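PDB 1B7G: glyceraldehyde-3-phosphate dehydrogenase from Sulfolobus solfataricus, which catalyses the NADP- or NAD-dependent oxidation and phosphorylation of D-glyceraldehyde 3-phosphate in glycolysis, with a marked preference for NADP. Local coordinates for residues 5-10 / 30-35; 21-26 / 326-331; 51-56 / 69-74; 142-147 / 221-226; 159-164 / 203-208. The protein carries 1 engineered substitution. All coordinates share one frame; numbering follows the deposited sequence.

Interaction 1: residues 5-10 / 30-35; sequences AVNGYG and GVAKTS. With SO4 (sulfate ion), chain E.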
# COMPACT_ATOMS: atom_id res chain seq x y z
N ALA A 5 -26.09 7.26 1.10
CA ALA A 5 -25.90 5.83 1.30
C ALA A 5 -24.87 5.27 0.28
O ALA A 5 -24.84 5.76 -0.83
CB ALA A 5 -27.25 5.17 1.02
N VAL A 6 -24.10 4.27 0.62
CA VAL A 6 -23.21 3.54 -0.27
C VAL A 6 -23.62 2.07 -0.33
O VAL A 6 -23.48 1.31 0.61
CB VAL A 6 -21.72 3.59 0.09
CG1 VAL A 6 -20.88 2.86 -0.95
CG2 VAL A 6 -21.24 5.03 0.21
N ASN A 7 -24.08 1.66 -1.51
CA ASN A 7 -24.56 0.29 -1.70
C ASN A 7 -23.45 -0.53 -2.34
O ASN A 7 -23.05 -0.29 -3.48
CB ASN A 7 -25.86 0.34 -2.51
CG ASN A 7 -26.50 -1.05 -2.63
OD1 ASN A 7 -26.01 -1.99 -2.02
ND2 ASN A 7 -27.56 -1.17 -3.43
N GLY A 8 -22.83 -1.40 -1.55
CA GLY A 8 -21.71 -2.22 -1.92
C GLY A 8 -20.38 -1.73 -1.37
O GLY A 8 -19.64 -1.01 -2.05
N TYR A 9 -19.97 -2.15 -0.18
CA TYR A 9 -18.73 -1.74 0.46
C TYR A 9 -17.55 -2.55 -0.04
O TYR A 9 -17.01 -3.38 0.71
CB TYR A 9 -18.90 -1.94 2.00
CG TYR A 9 -17.90 -1.20 2.85
CD1 TYR A 9 -17.99 0.19 2.98
CD2 TYR A 9 -16.86 -1.84 3.49
CE1 TYR A 9 -17.09 0.89 3.76
CE2 TYR A 9 -15.96 -1.14 4.28
CZ TYR A 9 -16.08 0.22 4.41
OH TYR A 9 -15.16 0.93 5.15
N GLY A 10 -17.11 -2.34 -1.30
CA GLY A 10 -15.98 -3.16 -1.83
C GLY A 10 -14.83 -2.20 -2.11
O GLY A 10 -14.76 -1.15 -1.44
N GLY A 30 -24.75 5.22 5.87
CA GLY A 30 -24.39 3.83 6.17
C GLY A 30 -24.00 3.15 4.84
O GLY A 30 -24.05 3.81 3.79
N VAL A 31 -23.53 1.91 4.91
CA VAL A 31 -23.08 1.19 3.72
C VAL A 31 -23.76 -0.17 3.66
O VAL A 31 -24.10 -0.75 4.69
CB VAL A 31 -21.55 0.98 3.71
CG1 VAL A 31 -20.81 2.29 3.89
CG2 VAL A 31 -21.06 -0.00 4.76
N ALA A 32 -23.90 -0.71 2.44
CA ALA A 32 -24.56 -2.00 2.28
C ALA A 32 -23.58 -3.07 1.79
O ALA A 32 -22.75 -2.81 0.90
CB ALA A 32 -25.75 -1.84 1.36
N LYS A 33 -23.69 -4.26 2.37
CA LYS A 33 -22.73 -5.34 2.08
C LYS A 33 -23.34 -6.71 2.30
O LYS A 33 -24.24 -6.82 3.15
CB LYS A 33 -21.56 -5.14 3.06
CG LYS A 33 -20.54 -6.25 3.05
CD LYS A 33 -19.41 -6.02 2.08
CE LYS A 33 -18.30 -7.05 2.27
NZ LYS A 33 -17.30 -6.97 1.17
N THR A 34 -22.93 -7.74 1.57
CA THR A 34 -23.53 -9.06 1.74
C THR A 34 -22.76 -9.99 2.66
O THR A 34 -23.39 -10.73 3.44
CB THR A 34 -23.77 -9.78 0.40
OG1 THR A 34 -24.68 -9.02 -0.39
CG2 THR A 34 -24.40 -11.14 0.64
N SER A 35 -21.45 -10.01 2.62
CA SER A 35 -20.62 -10.88 3.42
C SER A 35 -19.87 -10.15 4.53
O SER A 35 -19.28 -9.09 4.32
CB SER A 35 -19.54 -11.56 2.55
OG SER A 35 -20.08 -11.87 1.28
S SO4 E . -19.87 -9.25 -0.76
O1 SO4 E . -20.24 -8.53 0.50
O2 SO4 E . -18.39 -9.50 -0.76
O3 SO4 E . -20.22 -8.40 -1.94
O4 SO4 E . -20.59 -10.55 -0.85
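Strand 2-7, helix 11-21 and strand 26-32 form the first beta-alpha-beta unit of the nucleotide-binding domain, and residues 5-10 and 30-35 meet where its two parallel strands end. Val6 N bonds to Gly30 O in the carbonyl plane, and Ala32 N returns a 2.8 Å bond to Val6 O, nearly along the C=O axis. Past the strand, Ala32 O accepts from Gly8 N at 2.8 Å, a donor lying above the carbonyl plane, and more weakly from Tyr9 N. One carbonyl thus holds the chain where it leaves the sheet for the glycine-rich turn. Gly8, Gly10 and Gly13 fit the GxGxxG pattern of Rossmann folds, consistent with the dinucleotide site placed by similarity at Thr11 and Ile12; at Gly8 the positive phi of 104° would jam any CB against the preceding carbonyl.

Tyr9, with CG anti to its backbone N (chi1 -163°), sends its ring obliquely across Val31, CD1 lying 3.6 Å from Val31 CG2. On the sheet face of Asn7 and Ala32, the small Ala32 CB lies 3.4 Å from Asn7 OD1, while Asn7 ND2 is bound by Tyr97. Beyond the strand a sulfate, probably from the crystallisation liquor, is held by Ser35 N at 2.9 Å from its O1, by Thr34 N on the same oxygen, and by Ser35 OG, 2.6 Å from its O4. Lys33 NZ adds a weak bond to O2.

Interaction 2: residues 21-26 / 326-331; sequences IKQPDM and RITNES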
# COMPACT_ATOMS: atom_id res chain seq x y z
N ILE A 21 -17.51 10.98 3.99
CA ILE A 21 -17.16 11.40 5.33
C ILE A 21 -16.34 12.67 5.29
O ILE A 21 -16.60 13.58 6.10
CB ILE A 21 -16.42 10.31 6.14
CG1 ILE A 21 -17.32 9.11 6.29
CG2 ILE A 21 -16.02 10.87 7.51
CD1 ILE A 21 -16.76 7.89 6.99
N LYS A 22 -15.45 12.84 4.33
CA LYS A 22 -14.65 14.05 4.25
C LYS A 22 -15.36 15.24 3.64
O LYS A 22 -14.77 16.33 3.65
CB LYS A 22 -13.35 13.77 3.48
CG LYS A 22 -12.50 12.71 4.17
CD LYS A 22 -11.19 12.54 3.40
CE LYS A 22 -10.23 11.64 4.16
NZ LYS A 22 -8.92 11.59 3.45
N GLN A 23 -16.56 15.12 3.11
CA GLN A 23 -17.20 16.28 2.48
C GLN A 23 -17.88 17.13 3.57
O GLN A 23 -18.51 16.55 4.46
CB GLN A 23 -18.24 15.82 1.47
CG GLN A 23 -17.68 15.12 0.22
CD GLN A 23 -16.43 15.72 -0.33
OE1 GLN A 23 -16.42 16.82 -0.91
NE2 GLN A 23 -15.29 15.04 -0.12
N PRO A 24 -17.82 18.44 3.47
CA PRO A 24 -18.48 19.33 4.43
C PRO A 24 -19.98 19.33 4.31
O PRO A 24 -20.69 19.68 5.28
CB PRO A 24 -17.92 20.71 4.10
CG PRO A 24 -17.55 20.62 2.66
CD PRO A 24 -17.06 19.20 2.46
N ASP A 25 -20.53 19.00 3.15
CA ASP A 25 -21.97 19.09 2.91
C ASP A 25 -22.66 17.78 2.78
O ASP A 25 -23.80 17.65 2.28
CB ASP A 25 -22.23 19.95 1.64
CG ASP A 25 -21.53 19.35 0.40
OD1 ASP A 25 -20.54 18.61 0.54
OD2 ASP A 25 -21.97 19.64 -0.71
N MET A 26 -21.97 16.69 3.16
CA MET A 26 -22.59 15.39 3.09
C MET A 26 -22.42 14.63 4.40
O MET A 26 -21.42 14.82 5.08
CB MET A 26 -21.88 14.58 1.97
CG MET A 26 -21.96 15.22 0.60
SD MET A 26 -21.36 14.09 -0.72
CE MET A 26 -21.36 15.21 -2.10
N ARG A 326 -14.01 22.06 -6.70
CA ARG A 326 -13.04 22.64 -5.76
C ARG A 326 -13.14 21.97 -4.40
O ARG A 326 -12.10 21.64 -3.81
CB ARG A 326 -13.13 24.16 -5.71
CG ARG A 326 -12.51 24.77 -4.46
CD ARG A 326 -12.88 26.24 -4.26
NE ARG A 326 -12.88 26.93 -5.53
CZ ARG A 326 -13.94 27.38 -6.19
NH1 ARG A 326 -15.17 27.28 -5.69
NH2 ARG A 326 -13.75 27.95 -7.39
N ILE A 327 -14.33 21.68 -3.89
CA ILE A 327 -14.48 21.06 -2.57
C ILE A 327 -14.02 19.60 -2.62
O ILE A 327 -13.32 19.12 -1.74
CB ILE A 327 -15.91 21.19 -2.05
CG1 ILE A 327 -16.15 22.70 -1.72
CG2 ILE A 327 -16.17 20.35 -0.83
CD1 ILE A 327 -17.61 23.08 -1.71
N THR A 328 -14.46 18.90 -3.66
CA THR A 328 -14.04 17.51 -3.85
C THR A 328 -12.52 17.47 -3.89
O THR A 328 -11.94 16.76 -3.08
CB THR A 328 -14.62 16.96 -5.13
OG1 THR A 328 -16.05 17.00 -5.01
CG2 THR A 328 -14.17 15.49 -5.37
N ASN A 329 -11.89 18.30 -4.72
CA ASN A 329 -10.46 18.35 -4.85
C ASN A 329 -9.71 18.66 -3.57
O ASN A 329 -8.75 17.95 -3.22
CB ASN A 329 -10.03 19.29 -5.98
CG ASN A 329 -10.38 18.65 -7.34
OD1 ASN A 329 -10.75 17.49 -7.43
ND2 ASN A 329 -10.35 19.48 -8.36
N GLU A 330 -10.11 19.74 -2.89
CA GLU A 330 -9.40 20.15 -1.69
C GLU A 330 -9.56 19.11 -0.60
O GLU A 330 -8.61 18.75 0.08
CB GLU A 330 -9.95 21.51 -1.18
CG GLU A 330 -9.06 22.14 -0.13
CD GLU A 330 -9.16 21.65 1.28
OE1 GLU A 330 -10.20 21.09 1.71
OE2 GLU A 330 -8.16 21.83 2.04
N SER A 331 -10.80 18.65 -0.37
CA SER A 331 -11.03 17.74 0.72
C SER A 331 -10.36 16.37 0.50
O SER A 331 -10.18 15.64 1.50
CB SER A 331 -12.53 17.51 0.96
OG SER A 331 -13.16 16.93 -0.18
O HOH W 1 -7.95 13.86 1.98
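Gln23 leaves its backbone with CG anti to the carbonyl carbon (chi1 -68°) and then bends at chi2 (-40°), a fold that turns its amide toward helix 321-331. Ser331 meets it with OG in the crowded position between backbone N and carbonyl carbon (chi1 62°). Gln23 NE2 donates to Ser331 OG at 2.8 Å, the hydroxyl tilted somewhat out of the amide plane. Ser331 OG in turn donates to Ile327 O at 2.7 Å, one helical turn back, where the carbonyl also takes the helix bond from Ser331 N. The hydroxyl is therefore both acceptor and donor, and its proton is committed to the helix.

Ile327 CG2, anti to the backbone N, packs against Pro24 CD at 3.6 Å and lies 3.5 Å from Gln23 OE1. That oxygen accepts from Arg313, and Gln23 NE2 has a second acceptor in Ala19 O, so both ends of the amide are engaged and its orientation is fixed. At the outer margin the extended Lys22 reaches a water that accepts from Lys22 NZ and donates to Ser331 O. An alanine in place of Gln23 would probably loosen this join, losing the bond to Ser331 OG and the acceptor for Arg313. The chemistry implies a directional polar junction, backed by a small apolar patch, between the loop following helix 11-21 and a helix 300 residues away in sequence.

Interaction 3: residues 51-56 / 69-74; sequences YVPQQS and GTVEDL. Engineered in segment 51-56: Val52 (natural residue Leu). Unlike the reference sequence in segment 69-74: Glu72 (reference Asp), Asp73 (reference Tyr).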
# COMPACT_ATOMS: atom_id res chain seq x y z
N TYR A 51 -25.71 -2.18 6.57
CA TYR A 51 -27.03 -2.67 6.22
C TYR A 51 -26.84 -3.87 5.28
O TYR A 51 -25.86 -3.88 4.51
CB TYR A 51 -27.85 -1.59 5.58
CG TYR A 51 -28.13 -0.38 6.45
CD1 TYR A 51 -27.16 0.54 6.77
CD2 TYR A 51 -29.43 -0.15 6.91
CE1 TYR A 51 -27.44 1.64 7.55
CE2 TYR A 51 -29.73 0.96 7.68
CZ TYR A 51 -28.73 1.85 8.01
OH TYR A 51 -29.01 2.97 8.77
N VAL A 52 -27.68 -4.87 5.40
CA VAL A 52 -27.51 -6.13 4.68
C VAL A 52 -28.82 -6.56 4.03
O VAL A 52 -29.88 -6.39 4.64
CB VAL A 52 -27.13 -7.23 5.69
CG1 VAL A 52 -27.10 -8.61 5.00
CG2 VAL A 52 -25.75 -6.99 6.32
N PRO A 53 -28.76 -7.19 2.85
CA PRO A 53 -29.96 -7.67 2.19
C PRO A 53 -30.71 -8.64 3.10
O PRO A 53 -30.12 -9.56 3.64
CB PRO A 53 -29.46 -8.40 0.94
CG PRO A 53 -28.08 -7.90 0.73
CD PRO A 53 -27.54 -7.46 2.07
N GLN A 54 -32.00 -8.41 3.24
CA GLN A 54 -32.91 -9.22 4.02
C GLN A 54 -32.55 -10.69 4.10
O GLN A 54 -32.36 -11.26 5.18
CB GLN A 54 -34.30 -9.04 3.41
CG GLN A 54 -35.48 -9.64 4.13
CD GLN A 54 -36.76 -9.40 3.34
OE1 GLN A 54 -36.88 -8.35 2.70
NE2 GLN A 54 -37.68 -10.35 3.37
N GLN A 55 -32.34 -11.33 2.95
CA GLN A 55 -32.01 -12.74 2.88
C GLN A 55 -30.62 -13.09 3.37
O GLN A 55 -30.28 -14.28 3.42
CB GLN A 55 -32.20 -13.22 1.43
CG GLN A 55 -33.61 -12.97 0.93
CD GLN A 55 -33.80 -13.32 -0.53
OE1 GLN A 55 -33.13 -14.20 -1.07
NE2 GLN A 55 -34.73 -12.62 -1.18
N SER A 56 -29.78 -12.11 3.68
CA SER A 56 -28.44 -12.42 4.16
C SER A 56 -28.27 -12.03 5.61
O SER A 56 -27.29 -12.42 6.25
CB SER A 56 -27.41 -11.72 3.26
OG SER A 56 -27.79 -11.90 1.91
N GLY A 69 -30.09 -2.53 9.35
CA GLY A 69 -31.37 -2.65 8.67
C GLY A 69 -31.17 -3.31 7.30
O GLY A 69 -30.05 -3.72 7.01
N THR A 70 -32.20 -3.36 6.50
CA THR A 70 -32.11 -3.94 5.16
C THR A 70 -31.47 -2.93 4.20
O THR A 70 -31.34 -1.75 4.55
CB THR A 70 -33.52 -4.24 4.61
OG1 THR A 70 -34.21 -2.98 4.50
CG2 THR A 70 -34.27 -5.19 5.53
N VAL A 71 -31.25 -3.35 2.95
CA VAL A 71 -30.75 -2.37 1.98
C VAL A 71 -31.82 -1.33 1.71
O VAL A 71 -31.56 -0.12 1.65
CB VAL A 71 -30.30 -3.06 0.67
CG1 VAL A 71 -29.72 -2.03 -0.30
CG2 VAL A 71 -29.26 -4.12 0.99
N GLU A 72 -33.08 -1.76 1.64
CA GLU A 72 -34.21 -0.87 1.47
C GLU A 72 -34.27 0.19 2.57
O GLU A 72 -34.57 1.36 2.31
CB GLU A 72 -35.53 -1.62 1.44
CG GLU A 72 -35.81 -2.33 0.12
CD GLU A 72 -35.04 -3.62 -0.02
OE1 GLU A 72 -34.34 -4.02 0.93
OE2 GLU A 72 -35.15 -4.24 -1.11
N ASP A 73 -34.02 -0.22 3.81
CA ASP A 73 -34.00 0.73 4.92
C ASP A 73 -32.98 1.83 4.63
O ASP A 73 -33.35 3.02 4.69
CB ASP A 73 -33.62 0.05 6.23
CG ASP A 73 -34.79 -0.79 6.76
OD1 ASP A 73 -35.94 -0.47 6.42
OD2 ASP A 73 -34.51 -1.78 7.45
N LEU A 74 -31.76 1.40 4.30
CA LEU A 74 -30.65 2.30 4.02
C LEU A 74 -31.04 3.25 2.91
O LEU A 74 -30.88 4.46 3.01
CB LEU A 74 -29.37 1.52 3.64
CG LEU A 74 -28.21 2.34 3.06
CD1 LEU A 74 -27.68 3.37 4.06
CD2 LEU A 74 -27.04 1.46 2.60
O HOH W 2 -33.36 -6.33 1.37
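Over one face of the Tyr51 ring sits Leu74 CB, 3.8 Å from the ring centroid and 20° off the normal, a CH-pi contact that suits a broad aromatic set against an aliphatic helix residue. Leu74 CD1 continues along the ring toward its CD1-CE1 edge, 3.9 Å from Tyr51 CE1. Beside this, Val52 N donates to Gly69 O at 3.1 Å, nearly along the C=O axis, and Thr70 CA approaches Val52 O at 3.4 Å in a CA-H...O contact. Val52, an engineered replacement of leucine, joins through its backbone. Pro53 CD rests 3.9 Å from Val71 CG2, and one water bridges Gln54 N to Glu72 OE1.

Gly69 passes close to the Tyr51 ring, where a CB would crowd Tyr51 CD2 and clash with Asp73 OD2. Behind it, Asp73 N donates to Thr70 OG1 at 2.9 Å while Thr70 N donates to Asp73 OD2 at 3.0 Å, meeting that oxygen from above the carboxylate plane. Further out, Tyr51 is bonded through its backbone to Val31 and Lys33, and Leu74 packs on Ala5 and Ala32. The reciprocal pair is a capping box, with Thr70 as N-cap of helix 71-77, a helix lying against the parallel sheet of the Rossmann-type domain beside its edge strand 50-51.

Interaction 4: residues 142-147 / 221-226; sequences TALLRT and HFINIT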
# COMPACT_ATOMS: atom_id res chain seq x y z
N THR A 142 -13.01 6.98 -17.64
CA THR A 142 -12.76 8.26 -16.96
C THR A 142 -11.43 8.86 -17.33
O THR A 142 -11.30 10.07 -17.53
CB THR A 142 -12.85 8.10 -15.44
OG1 THR A 142 -14.18 7.68 -15.05
CG2 THR A 142 -12.55 9.41 -14.71
N ALA A 143 -10.35 8.03 -17.34
CA ALA A 143 -9.03 8.56 -17.61
C ALA A 143 -8.96 9.10 -19.05
O ALA A 143 -8.40 10.15 -19.26
CB ALA A 143 -7.96 7.48 -17.37
N LEU A 144 -9.64 8.42 -19.97
CA LEU A 144 -9.65 8.91 -21.37
C LEU A 144 -10.42 10.25 -21.47
O LEU A 144 -9.97 11.17 -22.13
CB LEU A 144 -10.31 7.85 -22.23
CG LEU A 144 -9.52 6.62 -22.73
CD1 LEU A 144 -10.50 5.53 -23.10
CD2 LEU A 144 -8.65 6.99 -23.93
N LEU A 145 -11.57 10.38 -20.81
CA LEU A 145 -12.34 11.61 -20.81
C LEU A 145 -11.62 12.79 -20.18
O LEU A 145 -11.61 13.87 -20.79
CB LEU A 145 -13.71 11.42 -20.13
CG LEU A 145 -14.64 10.54 -20.99
CD1 LEU A 145 -15.84 10.09 -20.18
CD2 LEU A 145 -14.99 11.32 -22.26
N ARG A 146 -10.94 12.60 -19.05
CA ARG A 146 -10.22 13.71 -18.45
C ARG A 146 -9.13 14.20 -19.42
O ARG A 146 -8.87 15.38 -19.46
CB ARG A 146 -9.54 13.39 -17.12
CG ARG A 146 -10.56 12.93 -16.04
CD ARG A 146 -9.70 12.90 -14.73
NE ARG A 146 -10.56 12.45 -13.62
CZ ARG A 146 -10.07 11.79 -12.56
NH1 ARG A 146 -8.76 11.57 -12.44
NH2 ARG A 146 -10.93 11.41 -11.63
N THR A 147 -8.43 13.24 -20.04
CA THR A 147 -7.35 13.63 -20.96
C THR A 147 -7.94 14.31 -22.20
O THR A 147 -7.45 15.39 -22.52
CB THR A 147 -6.53 12.37 -21.37
OG1 THR A 147 -6.11 11.71 -20.16
CG2 THR A 147 -5.38 12.74 -22.26
N HIS A 221 -2.48 3.39 -20.44
CA HIS A 221 -3.04 3.73 -21.74
C HIS A 221 -1.96 4.26 -22.70
O HIS A 221 -1.07 4.96 -22.34
CB HIS A 221 -4.15 4.81 -21.72
CG HIS A 221 -5.36 4.42 -20.91
ND1 HIS A 221 -6.62 4.97 -21.18
CD2 HIS A 221 -5.52 3.58 -19.89
CE1 HIS A 221 -7.49 4.40 -20.31
NE2 HIS A 221 -6.83 3.60 -19.52
N PHE A 222 -2.18 3.95 -23.99
CA PHE A 222 -1.20 4.44 -24.99
C PHE A 222 -2.02 5.09 -26.09
O PHE A 222 -2.92 4.43 -26.63
CB PHE A 222 -0.35 3.30 -25.53
CG PHE A 222 0.41 2.56 -24.45
CD1 PHE A 222 1.58 3.08 -23.95
CD2 PHE A 222 -0.10 1.39 -23.90
CE1 PHE A 222 2.26 2.41 -22.93
CE2 PHE A 222 0.57 0.73 -22.88
CZ PHE A 222 1.76 1.24 -22.40
N ILE A 223 -1.90 6.41 -26.21
CA ILE A 223 -2.92 7.07 -27.01
C ILE A 223 -2.40 7.98 -28.11
O ILE A 223 -1.28 8.42 -28.12
CB ILE A 223 -3.89 7.93 -26.18
CG1 ILE A 223 -3.10 9.11 -25.61
CG2 ILE A 223 -4.59 7.16 -25.07
CD1 ILE A 223 -4.05 10.25 -25.23
N ASN A 224 -3.28 8.06 -29.10
CA ASN A 224 -2.97 8.86 -30.29
C ASN A 224 -4.19 9.75 -30.54
O ASN A 224 -5.26 9.25 -30.85
CB ASN A 224 -2.70 7.95 -31.47
CG ASN A 224 -2.48 8.72 -32.77
OD1 ASN A 224 -3.26 9.55 -33.24
ND2 ASN A 224 -1.35 8.43 -33.39
N ILE A 225 -3.92 11.05 -30.44
CA ILE A 225 -5.02 12.02 -30.62
C ILE A 225 -4.75 12.83 -31.90
O ILE A 225 -3.62 13.21 -32.19
CB ILE A 225 -5.07 12.99 -29.41
CG1 ILE A 225 -5.42 12.28 -28.09
CG2 ILE A 225 -6.08 14.12 -29.65
CD1 ILE A 225 -5.09 13.17 -26.89
N THR A 226 -5.84 13.05 -32.67
CA THR A 226 -5.69 13.93 -33.83
C THR A 226 -6.51 15.21 -33.55
O THR A 226 -7.66 15.07 -33.14
CB THR A 226 -6.20 13.31 -35.14
OG1 THR A 226 -5.55 12.07 -35.31
CG2 THR A 226 -5.93 14.25 -36.32
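Packing alone joins helix 142-147 to strand 221-226, whose axes run at 38° with a closest approach of 10.8 Å; no hydrogen bond crosses between them. The larger part of the packing lies at the imidazole of His221. Leu144 CG, anti to its own carbonyl carbon (chi1 -81°), comes in the plane of the ring to its edge, 3.7 Å from His221 ND1. Ala143 CB, small enough for the close side of the helix, is 4.3 Å from His221 CE1.

The aliphatic contacts follow further along the strand. Leu144 CD2 lies 4.2 Å from Ile223 CG2, and Thr147 CG2 meets Ile223 CD1 tip to tip at 4.1 Å, Ile223 CG1 occupying the crowded position between backbone N and carbonyl carbon (chi1 67°). In the fold this is helix 139-152 lying on the mixed sheet of the C-terminal domain; the helix begins at Cys139, the nucleophile by similarity.

The polar bonds stay within the helix or go to third parties. Thr147 OG1 donates to Ala143 O at 2.9 Å, from above the carbonyl plane, which satisfies the buried hydroxyl within the helix and presents the methyl to the strand. A serine in place of Thr147 would probably weaken the packing on Ile223, since it lacks that methyl. His221 NE2 is hydrogen-bonded to OD1 of Asn140, a residue of the inorganic-phosphate site, and the His221 ring also meets that of Tyr296.

Interaction 5: residues 159-164 / 203-208; sequences KVRATI and NLDIAT. Unlike the reference sequence in segment 159-164: Lys159 (reference Asn).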
# COMPACT_ATOMS: atom_id res chain seq x y z
N LYS A 159 -10.03 13.15 -33.32
CA LYS A 159 -9.94 11.70 -33.36
C LYS A 159 -9.04 11.11 -32.27
O LYS A 159 -8.03 11.65 -31.89
CB LYS A 159 -9.38 11.25 -34.74
CG LYS A 159 -9.64 9.76 -34.94
CD LYS A 159 -8.86 9.18 -36.09
CE LYS A 159 -9.29 9.75 -37.43
NZ LYS A 159 -8.72 8.93 -38.54
N VAL A 160 -9.48 9.95 -31.72
CA VAL A 160 -8.72 9.26 -30.69
C VAL A 160 -8.58 7.78 -31.07
O VAL A 160 -9.58 7.13 -31.33
CB VAL A 160 -9.41 9.31 -29.30
CG1 VAL A 160 -8.63 8.46 -28.26
CG2 VAL A 160 -9.52 10.72 -28.76
N ARG A 161 -7.34 7.30 -30.95
CA ARG A 161 -7.09 5.86 -31.09
C ARG A 161 -6.28 5.49 -29.83
O ARG A 161 -5.37 6.24 -29.49
CB ARG A 161 -6.33 5.47 -32.35
CG ARG A 161 -7.09 5.78 -33.67
CD ARG A 161 -8.30 4.88 -33.79
NE ARG A 161 -9.04 5.05 -35.05
CZ ARG A 161 -10.11 5.84 -35.17
NH1 ARG A 161 -10.51 6.51 -34.08
NH2 ARG A 161 -10.78 5.97 -36.31
N ALA A 162 -6.74 4.47 -29.10
CA ALA A 162 -6.04 4.16 -27.87
C ALA A 162 -5.97 2.63 -27.67
O ALA A 162 -6.86 1.91 -28.04
CB ALA A 162 -6.78 4.76 -26.66
N THR A 163 -4.88 2.28 -27.04
CA THR A 163 -4.67 0.93 -26.56
C THR A 163 -4.54 0.96 -25.02
O THR A 163 -3.81 1.73 -24.45
CB THR A 163 -3.39 0.39 -27.22
OG1 THR A 163 -3.68 -0.11 -28.52
CG2 THR A 163 -2.80 -0.75 -26.39
N ILE A 164 -5.36 0.12 -24.40
CA ILE A 164 -5.46 -0.01 -22.97
C ILE A 164 -4.92 -1.35 -22.46
O ILE A 164 -5.45 -2.42 -22.74
CB ILE A 164 -6.91 0.17 -22.49
CG1 ILE A 164 -7.44 1.58 -22.89
CG2 ILE A 164 -7.01 0.10 -20.96
CD1 ILE A 164 -8.95 1.63 -22.82
N ASN A 203 -20.06 12.91 -30.47
CA ASN A 203 -19.67 12.67 -31.88
C ASN A 203 -18.19 12.47 -32.09
O ASN A 203 -17.66 12.73 -33.18
CB ASN A 203 -20.22 13.84 -32.72
CG ASN A 203 -21.74 13.91 -32.64
OD1 ASN A 203 -22.43 12.94 -32.96
ND2 ASN A 203 -22.26 15.05 -32.20
N LEU A 204 -17.46 12.07 -31.06
CA LEU A 204 -16.01 11.94 -31.21
C LEU A 204 -15.69 10.63 -31.94
O LEU A 204 -16.28 9.60 -31.60
CB LEU A 204 -15.30 11.96 -29.86
CG LEU A 204 -13.80 11.59 -29.93
CD1 LEU A 204 -13.04 12.62 -30.77
CD2 LEU A 204 -13.26 11.53 -28.51
N ASP A 205 -14.80 10.71 -32.90
CA ASP A 205 -14.41 9.47 -33.64
C ASP A 205 -13.31 8.80 -32.78
O ASP A 205 -12.15 9.23 -32.79
CB ASP A 205 -13.87 9.91 -34.99
CG ASP A 205 -13.22 8.82 -35.81
OD1 ASP A 205 -13.08 7.66 -35.37
OD2 ASP A 205 -12.80 9.08 -36.95
N ILE A 206 -13.68 7.78 -32.05
CA ILE A 206 -12.73 7.11 -31.13
C ILE A 206 -12.84 5.59 -31.30
O ILE A 206 -13.91 5.02 -31.51
CB ILE A 206 -12.94 7.49 -29.64
CG1 ILE A 206 -12.07 6.63 -28.71
CG2 ILE A 206 -14.41 7.28 -29.28
CD1 ILE A 206 -11.91 7.15 -27.28
N ALA A 207 -11.66 4.94 -31.29
CA ALA A 207 -11.66 3.49 -31.32
C ALA A 207 -10.61 3.03 -30.32
O ALA A 207 -9.56 3.64 -30.15
CB ALA A 207 -11.47 2.95 -32.76
N THR A 208 -10.89 1.95 -29.62
CA THR A 208 -9.99 1.48 -28.58
C THR A 208 -9.84 -0.04 -28.64
O THR A 208 -10.77 -0.73 -29.02
CB THR A 208 -10.55 1.78 -27.17
OG1 THR A 208 -11.86 1.24 -27.09
CG2 THR A 208 -10.56 3.27 -26.84
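Arg161 folds back across the neighbouring strand, CG anti to the carbonyl carbon and the chain bent at chi2 (-68°), so that its guanidinium comes end-on to Asp205. NH1 and NH2 both grip one oxygen: Arg161 NH2 reaches Asp205 OD1 at 3.0 Å on the syn lone pair, whereas Arg161 NH1, 3.1 Å from the same Asp205 OD1, arrives from above the carboxylate plane. The two planes stand 52° apart. Ala207 CB covers one face of the guanidinium and Lys159 CD the opposite one, a sandwich in which a small residue and a long methylene chain both fit. Lys159 runs alongside Asp205, pointing the same way, with NZ 4.4 Å from Asp205 OD2, beyond a salt bridge but probably favouring the carboxylate's charge.

Strands 157-167 and 205-213 are parallel neighbours in the mixed sheet of the C-terminal domain, and Val160 N to Asp205 O, Ala207 N to Val160 O and Ala162 N to Ala207 O tie them. Val160 O also accepts from Arg161 NH1 at 3.0 Å.

The other face is mostly apolar. Val160 and Ile206 lie side by side, Val160 CG1 being 3.7 Å from Ile206 CD1, while Leu204 crosses Val160 at about a right angle. Helix 139-152 packs on this face through Ile148; the polar exception is Thr208, whose OG1 bonds to Ser191.

Interactions 1 and 3 share the edge of the Rossmann-type sheet: Val31 and Lys33 of interaction 1 hydrogen-bond through their backbones to Tyr51 of interaction 3, and their centres are 10 Å apart. Interactions 4 and 5 meet similarly in the C-terminal domain, where strands 157-167 and 219-227 are sheet neighbours and Ile223 packs on Ala162. Interactions 1 and 4 are buried; the other three are partly buried. Backbone bonds dominate in 1 and, with a charged cluster on one face, in 5, whereas 4 relies on apolar packing and 3 mixes CH-pi with helix capping. Interaction 2 closes a chain loop containing 3, 4 and 5 by a mainly polar junction.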